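5-Carboxyvanillate Decarboxylase (Novosphingobium aromaticivorans, PDB 4QRN) probably removes the carboxyl group of 5-carboxyvanillate as a metal-binding decarboxylase of the amidohydrolase family. Local coordinates at residues A[70-75]-A[79-84]. Numbering follows the deposited sequence.
Sequences WGFYAQ and ERATQI. With 1DF (4-hydroxy-3-methoxy-5-nitrobenzoic acid), chain F.
Tyr73 and Arg80 meet at the phenol edge, where the oxygen takes a hydrogen bond, and from there share the carboxylate of the bound inhibitor. Arg80 NH1 donates to Tyr73 OH over 2.8 Å, the guanidinium and phenol ring turned 64° against each other and the hydroxyl tilted somewhat out of the guanidinium plane. Tyr73 OH in turn gives its hydrogen to O2 of 4-hydroxy-3-methoxy-5-nitrobenzoic acid, a short bond of 2.5 Å, while Arg80 NH2 reaches O1 of the same carboxylate at 3.0 Å. The arginine gets this far because CG stands anti to the backbone N (chi1 176°) and the chain stays extended out to NE. Ile84 CD1 sits over one face of the guanidinium and approaches the phenol ring obliquely, 3.7 Å from Tyr73 CE1.

Two consecutive helices, 64-75 and 79-89, joined by three residues, supply Tyr73 and Arg80 to the ligand pocket of a fold whose eight parallel strands are consistent with the amidohydrolase (beta/alpha)8 barrel; manganese lies about 9 Å from the Arg80 side chain. Their segments 70-75 and 79-84 cross at -77°, nearest at the CA atoms of Tyr73 and Ala81, a closeness consistent with the small alanine. Ala81 CB lies over a face of the Phe72 ring, 3.9 Å from Phe72 CE2, and also 4.0 Å from Tyr73 CD1. Phe72 CD2 in turn covers one face of the phenol. A phenylalanine in place of Tyr73 would probably leave Arg80 NH1 without this acceptor and the inhibitor's O2 without this donor. Arg80 NH2 also donates to the carbonyl oxygen of Tyr339, and Arg274 of the second subunit adds another hydrogen bond to the inhibitor.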
loop_
_atom_site.group_PDB
_atom_site.type_symbol
_atom_site.label_atom_id
_atom_site.label_comp_id
_atom_site.label_asym_id
_atom_site.label_seq_id
_atom_site.Cartn_x
_atom_site.Cartn_y
_atom_site.Cartn_z
ATOM N N TRP A 70 -17.751 7.678 -10.296
ATOM C CA TRP A 70 -19.045 7.520 -10.943
ATOM C C TRP A 70 -19.299 8.592 -11.998
ATOM O O TRP A 70 -20.021 8.336 -12.944
ATOM C CB TRP A 70 -20.180 7.353 -9.903
ATOM C CG TRP A 70 -20.091 5.937 -9.407
ATOM C CD1 TRP A 70 -19.591 5.487 -8.216
ATOM C CD2 TRP A 70 -20.360 4.783 -10.190
ATOM N NE1 TRP A 70 -19.555 4.106 -8.200
ATOM C CE2 TRP A 70 -20.016 3.658 -9.407
ATOM C CE3 TRP A 70 -20.851 4.587 -11.487
ATOM C CZ2 TRP A 70 -20.126 2.370 -9.879
ATOM C CZ3 TRP A 70 -20.980 3.283 -11.940
ATOM C CH2 TRP A 70 -20.622 2.207 -11.132
ATOM N N GLY A 71 -18.671 9.762 -11.890
ATOM C CA GLY A 71 -18.655 10.666 -13.032
ATOM C C GLY A 71 -18.036 9.950 -14.231
ATOM O O GLY A 71 -18.495 10.051 -15.377
ATOM N N PHE A 72 -16.987 9.175 -13.976
ATOM C CA PHE A 72 -16.344 8.400 -15.046
ATOM C C PHE A 72 -17.245 7.275 -15.562
ATOM O O PHE A 72 -17.601 7.254 -16.742
ATOM C CB PHE A 72 -14.980 7.844 -14.587
ATOM C CG PHE A 72 -14.280 7.007 -15.632
ATOM C CD1 PHE A 72 -13.724 7.611 -16.756
ATOM C CD2 PHE A 72 -14.194 5.624 -15.511
ATOM C CE1 PHE A 72 -13.073 6.841 -17.722
ATOM C CE2 PHE A 72 -13.556 4.855 -16.474
ATOM C CZ PHE A 72 -12.997 5.469 -17.585
ATOM N N TYR A 73 -17.645 6.336 -14.712
ATOM C CA TYR A 73 -18.364 5.191 -15.264
ATOM C C TYR A 73 -19.726 5.557 -15.815
ATOM O O TYR A 73 -20.164 4.957 -16.801
ATOM C CB TYR A 73 -18.467 4.015 -14.260
ATOM C CG TYR A 73 -17.132 3.340 -14.111
ATOM C CD1 TYR A 73 -16.549 2.682 -15.195
ATOM C CD2 TYR A 73 -16.432 3.392 -12.920
ATOM C CE1 TYR A 73 -15.288 2.125 -15.085
ATOM C CE2 TYR A 73 -15.175 2.833 -12.811
ATOM C CZ TYR A 73 -14.610 2.211 -13.887
ATOM O OH TYR A 73 -13.351 1.680 -13.798
ATOM N N ALA A 74 -20.405 6.517 -15.213
ATOM C CA ALA A 74 -21.750 6.817 -15.667
ATOM C C ALA A 74 -21.779 7.738 -16.885
ATOM O O ALA A 74 -22.796 7.787 -17.567
ATOM C CB ALA A 74 -22.561 7.422 -14.526
ATOM N N GLN A 75 -20.681 8.442 -17.181
ATOM C CA GLN A 75 -20.678 9.439 -18.267
ATOM C C GLN A 75 -19.526 9.344 -19.280
ATOM O O GLN A 75 -19.587 9.967 -20.330
ATOM C CB GLN A 75 -20.693 10.845 -17.678
ATOM C CG GLN A 75 -21.811 11.055 -16.670
ATOM C CD GLN A 75 -21.804 12.447 -16.077
ATOM O OE1 GLN A 75 -22.811 13.149 -16.111
ATOM N NE2 GLN A 75 -20.666 12.852 -15.524
ATOM N N GLU A 79 -14.647 3.234 -24.400
ATOM C CA GLU A 79 -15.072 1.866 -24.612
ATOM C C GLU A 79 -15.130 1.093 -23.290
ATOM O O GLU A 79 -16.085 0.354 -23.023
ATOM C CB GLU A 79 -14.098 1.231 -25.596
ATOM C CG GLU A 79 -14.424 -0.147 -26.052
ATOM C CD GLU A 79 -13.516 -0.593 -27.231
ATOM O OE1 GLU A 79 -13.694 -1.742 -27.701
ATOM O OE2 GLU A 79 -12.623 0.194 -27.695
ATOM N N ARG A 80 -14.084 1.225 -22.476
ATOM C CA ARG A 80 -14.047 0.482 -21.237
ATOM C C ARG A 80 -15.212 0.868 -20.314
ATOM O O ARG A 80 -15.894 -0.016 -19.770
ATOM C CB ARG A 80 -12.710 0.664 -20.527
ATOM C CG ARG A 80 -12.653 -0.028 -19.172
ATOM C CD ARG A 80 -11.229 -0.033 -18.583
ATOM N NE ARG A 80 -11.238 -0.793 -17.339
ATOM C CZ ARG A 80 -11.576 -0.301 -16.148
ATOM N NH1 ARG A 80 -11.774 0.997 -15.969
ATOM N NH2 ARG A 80 -11.712 -1.141 -15.129
ATOM N N ALA A 81 -15.458 2.163 -20.121
ATOM C CA ALA A 81 -16.514 2.561 -19.183
ATOM C C ALA A 81 -17.882 2.145 -19.686
ATOM O O ALA A 81 -18.734 1.682 -18.920
ATOM C CB ALA A 81 -16.502 4.044 -18.964
ATOM N N THR A 82 -18.146 2.359 -20.966
ATOM C CA THR A 82 -19.483 2.088 -21.457
ATOM C C THR A 82 -19.801 0.603 -21.388
ATOM O O THR A 82 -20.929 0.233 -21.063
ATOM C CB THR A 82 -19.714 2.647 -22.893
ATOM O OG1 THR A 82 -18.730 2.106 -23.770
ATOM C CG2 THR A 82 -19.632 4.175 -22.919
ATOM N N GLN A 83 -18.836 -0.254 -21.694
ATOM C CA GLN A 83 -19.070 -1.690 -21.583
ATOM C C GLN A 83 -19.240 -2.136 -20.136
ATOM O O GLN A 83 -20.053 -3.015 -19.844
ATOM C CB GLN A 83 -17.911 -2.439 -22.226
ATOM C CG GLN A 83 -17.932 -2.456 -23.731
ATOM C CD GLN A 83 -19.189 -3.107 -24.285
ATOM O OE1 GLN A 83 -19.461 -4.280 -24.019
ATOM N NE2 GLN A 83 -19.964 -2.347 -25.053
ATOM N N ILE A 84 -18.467 -1.557 -19.223
ATOM C CA ILE A 84 -18.640 -1.860 -17.817
ATOM C C ILE A 84 -20.041 -1.508 -17.344
ATOM O O ILE A 84 -20.680 -2.295 -16.623
ATOM C CB ILE A 84 -17.544 -1.153 -16.990
ATOM C CG1 ILE A 84 -16.239 -1.959 -17.128
ATOM C CG2 ILE A 84 -17.966 -0.924 -15.526
ATOM C CD1 ILE A 84 -14.997 -1.251 -16.615
HETATM C C1 1DF F . -13.003 -0.725 -10.276
HETATM C CO1 1DF F . -12.348 -1.822 -9.793
HETATM C CO2 1DF F . -14.237 -0.351 -9.701
HETATM C CM1 1DF F . -13.034 -2.579 -8.785
HETATM C CM2 1DF F . -14.914 -1.189 -8.838
HETATM O OM 1DF F . -16.132 -0.898 -8.292
HETATM C CZ 1DF F . -14.373 -2.405 -8.448
HETATM C CC 1DF F . -12.421 0.135 -11.337
HETATM C CV 1DF F . -16.609 0.440 -8.437
HETATM O O1 1DF F . -11.623 -0.422 -12.199
HETATM O O2 1DF F . -12.733 1.331 -11.369
HETATM O O3 1DF F . -15.050 -3.290 -7.776
HETATM N N 1DF F . -12.133 -3.437 -7.940
HETATM O O11 1DF F . -12.531 -4.027 -6.975
HETATM O O22 1DF F . -10.896 -3.388 -8.185
#